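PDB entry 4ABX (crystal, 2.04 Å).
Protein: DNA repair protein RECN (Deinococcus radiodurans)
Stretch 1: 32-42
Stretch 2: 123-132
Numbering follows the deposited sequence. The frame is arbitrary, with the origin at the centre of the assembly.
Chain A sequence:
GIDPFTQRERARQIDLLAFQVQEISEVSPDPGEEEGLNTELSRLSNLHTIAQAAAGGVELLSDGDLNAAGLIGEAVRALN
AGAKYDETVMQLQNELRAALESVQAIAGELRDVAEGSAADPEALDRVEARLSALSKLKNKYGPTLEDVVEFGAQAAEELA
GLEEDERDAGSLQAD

Stretch 1 32-42: GEEEGLNTELS
Stretch 2, residues 123-132: ALDRVEARLS

The two stretches are helical segments of one chain that pack side by side in a roughly antiparallel sense. Their N-to-C directions make an angle of 144° and their axes approach to 9.6 Å. Register is set at the middle of the contact, where Leu-37 CA lies 6.2 Å from Val-127 CA. Gly-32 precedes the first helix with phi/psi of 103/-26, a conformation that would press a CB against the preceding carbonyl oxygen and so calls for glycine. From Glu-34 onward the backbone is helical, with phi between -57 and -71° and psi between -24 and -52°; Leu-41 N donates to Leu-37 O at 2.7 Å. Stretch 2 is helical throughout, with values near -65/-41, and belongs to a helix extending beyond it at both ends.

Apolar packing forms the centre of the contact, which buries 502 Å² summed over both sides. Leu-37 (chi1 m, chi2 t) points its CA-to-CB bond toward the other helix. Its CB meets Leu-131 CD2 at 3.5 Å, its CD1 lies 3.5 Å from Arg-130 CG, and its carbonyl O is 3.6 Å from Val-127 CG1. Leu-41 (t, p) starts sideways, but the end of its side chain reaches across and fits as a knob among Leu-124, Val-127, Glu-128 and Leu-131. Within this hole Leu-41 CD1 is 3.5 Å from Leu-124 CD1 and 3.7 Å from Glu-128 CG, while Leu-41 CD2 is 3.8 Å from Leu-131 CD1 and Leu-41 CB is 3.9 Å from Val-127 CG1. The branched ends of Leu-124 (t, p) and Leu-131 (m, t) likewise come nearer than their sideways CA-to-CB bonds suggest. Val-127 (chi1 t), whose CA-to-CB bond points toward stretch 1, lies at the point of closest CA register. Its CG2 also packs against the aliphatic part of Glu-40 (t, p), with Glu-40 CG 3.9 Å away.

A salt bridge joins the beginning of stretch 1 to the later part of stretch 2, in keeping with the roughly antiparallel arrangement. Glu-33 (p, t, chi3 -67°) and Arg-130 (t, p, t, chi4 167°) both have CA-to-CB bonds that point toward the partner helix. Arg-130 NE donates to Glu-33 OE1 at 3.0 Å with a nearly straight angle of 167°, and Arg-130 NH2 donates to Glu-33 OE2 at 3.1 Å. The carboxylate thus meets the edge of the guanidinium in a two-pronged pairing, supplemented by a weak bond from Arg-130 NH2 to Glu-33 OE1 at 3.4 Å. The long arginine serves twice, since its methylene portion covers Leu-37 while its charged end reaches Glu-33.

A water adds an indirect link. It donates to Glu-34 OE2 at 2.9 Å and to the carbonyl Leu-131 O at 3.0 Å, joining two acceptors that could not bond directly. Glu-34 (m, t, chi3 -51°) has a CA-to-CB bond that runs sideways, and its carboxylate accepts from the water.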

ATOM      1  N   GLY A  32      -8.659  41.525  29.248  1.00 28.22           N
ATOM      2  CA  GLY A  32      -8.828  40.250  29.924  1.00 31.65           C
ATOM      3  C   GLY A  32      -9.508  39.176  29.088  1.00 36.29           C
ATOM      4  O   GLY A  32      -9.289  37.984  29.313  1.00 34.38           O
ATOM      5  N   GLU A  33     -10.322  39.586  28.117  1.00 35.10           N
ATOM      6  CA  GLU A  33     -11.098  38.632  27.321  1.00 30.09           C
ATOM      7  C   GLU A  33     -10.227  37.669  26.509  1.00 28.88           C
ATOM      8  O   GLU A  33     -10.694  36.609  26.089  1.00 27.09           O
ATOM      9  CB  GLU A  33     -12.080  39.359  26.391  1.00 27.02           C
ATOM     10  CG  GLU A  33     -11.423  40.058  25.187  1.00 19.71           C
ATOM     11  CD  GLU A  33     -12.444  40.697  24.251  1.00 28.12           C
ATOM     12  OE1 GLU A  33     -13.217  39.954  23.611  1.00 28.29           O
ATOM     13  OE2 GLU A  33     -12.482  41.944  24.158  1.00 25.99           O
ATOM     14  N   GLU A  34      -8.967  38.034  26.286  1.00 28.62           N
ATOM     15  CA  GLU A  34      -8.088  37.218  25.448  1.00 26.44           C
ATOM     16  C   GLU A  34      -7.705  35.894  26.094  1.00 25.12           C
ATOM     17  O   GLU A  34      -7.352  34.939  25.390  1.00 21.12           O
ATOM     18  CB  GLU A  34      -6.833  37.995  25.042  1.00 32.68           C
ATOM     19  CG  GLU A  34      -7.097  39.097  24.031  1.00 33.04           C
ATOM     20  CD  GLU A  34      -5.904  40.015  23.833  1.00 30.84           C
ATOM     21  OE1 GLU A  34      -5.350  40.511  24.840  1.00 34.63           O
ATOM     22  OE2 GLU A  34      -5.520  40.239  22.667  1.00 29.26           O
ATOM     23  N   GLU A  35      -7.769  35.834  27.427  1.00 26.35           N
ATOM     24  CA  GLU A  35      -7.463  34.599  28.144  1.00 31.67           C
ATOM     25  C   GLU A  35      -8.427  33.483  27.759  1.00 28.84           C
ATOM     26  O   GLU A  35      -8.006  32.377  27.408  1.00 24.34           O
ATOM     27  CB  GLU A  35      -7.502  34.798  29.664  1.00 32.24           C
ATOM     28  CG  GLU A  35      -7.199  33.507  30.421  1.00 40.57           C
ATOM     29  CD  GLU A  35      -7.505  33.592  31.906  1.00 52.56           C
ATOM     30  OE1 GLU A  35      -8.085  34.609  32.345  1.00 53.48           O
ATOM     31  OE2 GLU A  35      -7.166  32.633  32.634  1.00 56.32           O
ATOM     32  N   GLY A  36      -9.722  33.776  27.843  1.00 28.79           N
ATOM     33  CA  GLY A  36     -10.747  32.828  27.450  1.00 30.14           C
ATOM     34  C   GLY A  36     -10.675  32.480  25.972  1.00 31.78           C
ATOM     35  O   GLY A  36     -10.797  31.313  25.596  1.00 26.96           O
ATOM     36  N   LEU A  37     -10.487  33.495  25.130  1.00 30.66           N
ATOM     37  CA  LEU A  37     -10.367  33.273  23.690  1.00 29.05           C
ATOM     38  C   LEU A  37      -9.227  32.306  23.355  1.00 25.91           C
ATOM     39  O   LEU A  37      -9.415  31.357  22.586  1.00 21.69           O
ATOM     40  CB  LEU A  37     -10.171  34.598  22.949  1.00 23.77           C
ATOM     41  CG  LEU A  37     -11.370  35.552  22.888  1.00 23.74           C
ATOM     42  CD1 LEU A  37     -10.954  36.885  22.276  1.00 23.15           C
ATOM     43  CD2 LEU A  37     -12.520  34.936  22.104  1.00 22.64           C
ATOM     44  N   ASN A  38      -8.053  32.552  23.936  1.00 19.30           N
ATOM     45  CA  ASN A  38      -6.875  31.721  23.688  1.00 24.48           C
ATOM     46  C   ASN A  38      -7.078  30.279  24.144  1.00 23.47           C
ATOM     47  O   ASN A  38      -6.648  29.335  23.481  1.00 24.38           O
ATOM     48  CB  ASN A  38      -5.639  32.289  24.389  1.00 29.17           C
ATOM     49  CG  ASN A  38      -5.099  33.539  23.721  1.00 31.86           C
ATOM     50  OD1 ASN A  38      -4.541  34.414  24.385  1.00 39.89           O
ATOM     51  ND2 ASN A  38      -5.254  33.627  22.409  1.00 24.14           N
ATOM     52  N   THR A  39      -7.710  30.118  25.298  1.00 23.70           N
ATOM     53  CA  THR A  39      -8.016  28.791  25.818  1.00 25.67           C
ATOM     54  C   THR A  39      -8.981  28.052  24.890  1.00 24.69           C
ATOM     55  O   THR A  39      -8.793  26.873  24.592  1.00 24.96           O
ATOM     56  CB  THR A  39      -8.598  28.883  27.247  1.00 33.87           C
ATOM     57  OG1 THR A  39      -7.553  29.243  28.157  1.00 36.98           O
ATOM     58  CG2 THR A  39      -9.200  27.556  27.675  1.00 40.15           C
ATOM     59  N   GLU A  40     -10.001  28.758  24.416  1.00 21.79           N
ATOM     60  CA  GLU A  40     -10.991  28.177  23.514  1.00 25.90           C
ATOM     61  C   GLU A  40     -10.403  27.903  22.116  1.00 25.33           C
ATOM     62  O   GLU A  40     -10.733  26.902  21.479  1.00 22.03           O
ATOM     63  CB  GLU A  40     -12.224  29.086  23.438  1.00 28.86           C
ATOM     64  CG  GLU A  40     -13.395  28.522  22.654  1.00 33.83           C
ATOM     65  CD  GLU A  40     -14.101  27.366  23.350  1.00 33.45           C
ATOM     66  OE1 GLU A  40     -13.599  26.846  24.375  1.00 27.76           O
ATOM     67  OE2 GLU A  40     -15.173  26.969  22.849  1.00 36.49           O
ATOM     68  N   LEU A  41      -9.519  28.784  21.654  1.00 23.27           N
ATOM     69  CA  LEU A  41      -8.793  28.565  20.401  1.00 21.78           C
ATOM     70  C   LEU A  41      -7.994  27.252  20.404  1.00 24.66           C
ATOM     71  O   LEU A  41      -8.021  26.479  19.432  1.00 17.96           O
ATOM     72  CB  LEU A  41      -7.837  29.731  20.127  1.00 20.23           C
ATOM     73  CG  LEU A  41      -6.999  29.614  18.851  1.00 23.45           C
ATOM     74  CD1 LEU A  41      -7.893  29.669  17.632  1.00 23.19           C
ATOM     75  CD2 LEU A  41      -5.926  30.701  18.793  1.00 20.89           C
ATOM     76  N   SER A  42      -7.262  27.013  21.487  1.00 21.97           N
ATOM     77  CA  SER A  42      -6.490  25.777  21.608  1.00 20.37           C
ATOM     78  C   SER A  42      -7.416  24.567  21.659  1.00 22.30           C
ATOM     79  O   SER A  42      -7.161  23.551  21.010  1.00 29.27           O
ATOM     80  CB  SER A  42      -5.612  25.799  22.860  1.00 24.28           C
ATOM     81  OG  SER A  42      -4.632  26.812  22.774  1.00 33.06           O
ATOM     82  N   ALA A 123     -17.361  27.676  15.406  1.00 39.66           N
ATOM     83  CA  ALA A 123     -16.936  28.351  16.623  1.00 39.68           C
ATOM     84  C   ALA A 123     -15.476  28.781  16.491  1.00 25.69           C
ATOM     85  O   ALA A 123     -15.114  29.906  16.841  1.00 30.22           O
ATOM     86  CB  ALA A 123     -17.138  27.449  17.835  1.00 35.59           C
ATOM     87  N   LEU A 124     -14.649  27.881  15.969  1.00 27.81           N
ATOM     88  CA  LEU A 124     -13.230  28.162  15.773  1.00 28.87           C
ATOM     89  C   LEU A 124     -12.997  29.430  14.950  1.00 32.84           C
ATOM     90  O   LEU A 124     -12.230  30.304  15.358  1.00 29.37           O
ATOM     91  CB  LEU A 124     -12.530  26.972  15.115  1.00 25.20           C
ATOM     92  CG  LEU A 124     -11.065  27.191  14.743  1.00 25.54           C
ATOM     93  CD1 LEU A 124     -10.287  27.702  15.939  1.00 23.50           C
ATOM     94  CD2 LEU A 124     -10.440  25.893  14.215  1.00 29.52           C
ATOM     95  N   ASP A 125     -13.654  29.527  13.797  1.00 30.46           N
ATOM     96  CA  ASP A 125     -13.520  30.706  12.940  1.00 37.92           C
ATOM     97  C   ASP A 125     -13.957  31.988  13.650  1.00 35.62           C
ATOM     98  O   ASP A 125     -13.394  33.055  13.420  1.00 33.43           O
ATOM     99  CB  ASP A 125     -14.305  30.536  11.635  1.00 44.07           C
ATOM    100  CG  ASP A 125     -13.525  29.770  10.577  1.00 49.85           C
ATOM    101  OD1 ASP A 125     -12.287  29.644  10.714  1.00 48.97           O
ATOM    102  OD2 ASP A 125     -14.150  29.301   9.602  1.00 53.29           O
ATOM    103  N   ARG A 126     -14.960  31.880  14.511  1.00 35.18           N
ATOM    104  CA  ARG A 126     -15.451  33.044  15.233  1.00 34.45           C
ATOM    105  C   ARG A 126     -14.470  33.484  16.319  1.00 28.29           C
ATOM    106  O   ARG A 126     -14.299  34.676  16.564  1.00 29.67           O
ATOM    107  CB  ARG A 126     -16.834  32.771  15.817  1.00 40.63           C
ATOM    108  CG  ARG A 126     -17.911  32.620  14.755  1.00 47.27           C
ATOM    109  CD  ARG A 126     -19.308  32.699  15.356  1.00 48.01           C
ATOM    110  NE  ARG A 126     -19.578  31.604  16.283  1.00 49.09           N
ATOM    111  CZ  ARG A 126     -20.067  30.423  15.915  1.00 49.42           C
ATOM    112  NH1 ARG A 126     -20.332  30.186  14.635  1.00 48.95           N
ATOM    113  NH2 ARG A 126     -20.288  29.481  16.824  1.00 44.92           N
ATOM    114  N   VAL A 127     -13.824  32.514  16.957  1.00 24.78           N
ATOM    115  CA  VAL A 127     -12.806  32.801  17.958  1.00 25.43           C
ATOM    116  C   VAL A 127     -11.616  33.489  17.310  1.00 27.48           C
ATOM    117  O   VAL A 127     -11.066  34.446  17.860  1.00 21.13           O
ATOM    118  CB  VAL A 127     -12.329  31.521  18.661  1.00 25.42           C
ATOM    119  CG1 VAL A 127     -11.051  31.781  19.434  1.00 23.52           C
ATOM    120  CG2 VAL A 127     -13.421  30.988  19.579  1.00 28.33           C
ATOM    121  N   GLU A 128     -11.220  32.998  16.139  1.00 23.55           N
ATOM    122  CA  GLU A 128     -10.116  33.599  15.405  1.00 25.21           C
ATOM    123  C   GLU A 128     -10.456  35.014  14.944  1.00 20.26           C
ATOM    124  O   GLU A 128      -9.615  35.908  14.998  1.00 18.34           O
ATOM    125  CB  GLU A 128      -9.712  32.725  14.210  1.00 33.18           C
ATOM    126  CG  GLU A 128      -9.204  31.338  14.596  1.00 35.28           C
ATOM    127  CD  GLU A 128      -8.514  30.624  13.445  1.00 43.80           C
ATOM    128  OE1 GLU A 128      -7.428  31.080  13.022  1.00 32.73           O
ATOM    129  OE2 GLU A 128      -9.056  29.604  12.967  1.00 52.56           O
ATOM    130  N   ALA A 129     -11.691  35.207  14.489  1.00 19.78           N
ATOM    131  CA  ALA A 129     -12.138  36.517  14.033  1.00 22.64           C
ATOM    132  C   ALA A 129     -12.085  37.561  15.153  1.00 25.28           C
ATOM    133  O   ALA A 129     -11.713  38.710  14.915  1.00 31.23           O
ATOM    134  CB  ALA A 129     -13.542  36.428  13.447  1.00 25.79           C
ATOM    135  N   ARG A 130     -12.452  37.166  16.369  1.00 22.66           N
ATOM    136  CA  ARG A 130     -12.392  38.083  17.508  1.00 17.03           C
ATOM    137  C   ARG A 130     -10.944  38.417  17.851  1.00 22.35           C
ATOM    138  O   ARG A 130     -10.600  39.577  18.078  1.00 21.01           O
ATOM    139  CB  ARG A 130     -13.098  37.495  18.738  1.00 22.02           C
ATOM    140  CG  ARG A 130     -13.128  38.433  19.957  1.00 21.15           C
ATOM    141  CD  ARG A 130     -13.957  39.699  19.684  1.00 26.09           C
ATOM    142  NE  ARG A 130     -13.965  40.625  20.820  1.00 24.28           N
ATOM    143  CZ  ARG A 130     -14.398  41.883  20.756  1.00 27.43           C
ATOM    144  NH1 ARG A 130     -14.854  42.372  19.608  1.00 30.09           N
ATOM    145  NH2 ARG A 130     -14.370  42.656  21.834  1.00 20.94           N
ATOM    146  N   LEU A 131     -10.103  37.388  17.890  1.00 21.27           N
ATOM    147  CA  LEU A 131      -8.687  37.559  18.196  1.00 26.31           C
ATOM    148  C   LEU A 131      -8.002  38.437  17.153  1.00 25.68           C
ATOM    149  O   LEU A 131      -7.123  39.240  17.472  1.00 24.84           O
ATOM    150  CB  LEU A 131      -7.996  36.193  18.273  1.00 27.22           C
ATOM    151  CG  LEU A 131      -8.339  35.370  19.514  1.00 22.93           C
ATOM    152  CD1 LEU A 131      -7.810  33.940  19.400  1.00 24.01           C
ATOM    153  CD2 LEU A 131      -7.798  36.062  20.756  1.00 19.41           C
ATOM    154  N   SER A 132      -8.404  38.268  15.900  1.00 16.37           N
ATOM    155  CA  SER A 132      -7.860  39.072  14.814  1.00 22.79           C
ATOM    156  C   SER A 132      -8.275  40.530  14.960  1.00 23.03           C
ATOM    157  O   SER A 132      -7.480  41.430  14.697  1.00 19.98           O
ATOM    158  CB  SER A 132      -8.326  38.545  13.459  1.00 31.19           C
ATOM    159  OG  SER A 132      -7.918  39.420  12.422  1.00 38.12           O
TER
HETATM  160  O   HOH W   1      -5.500  39.113  20.041  1.00 25.84           O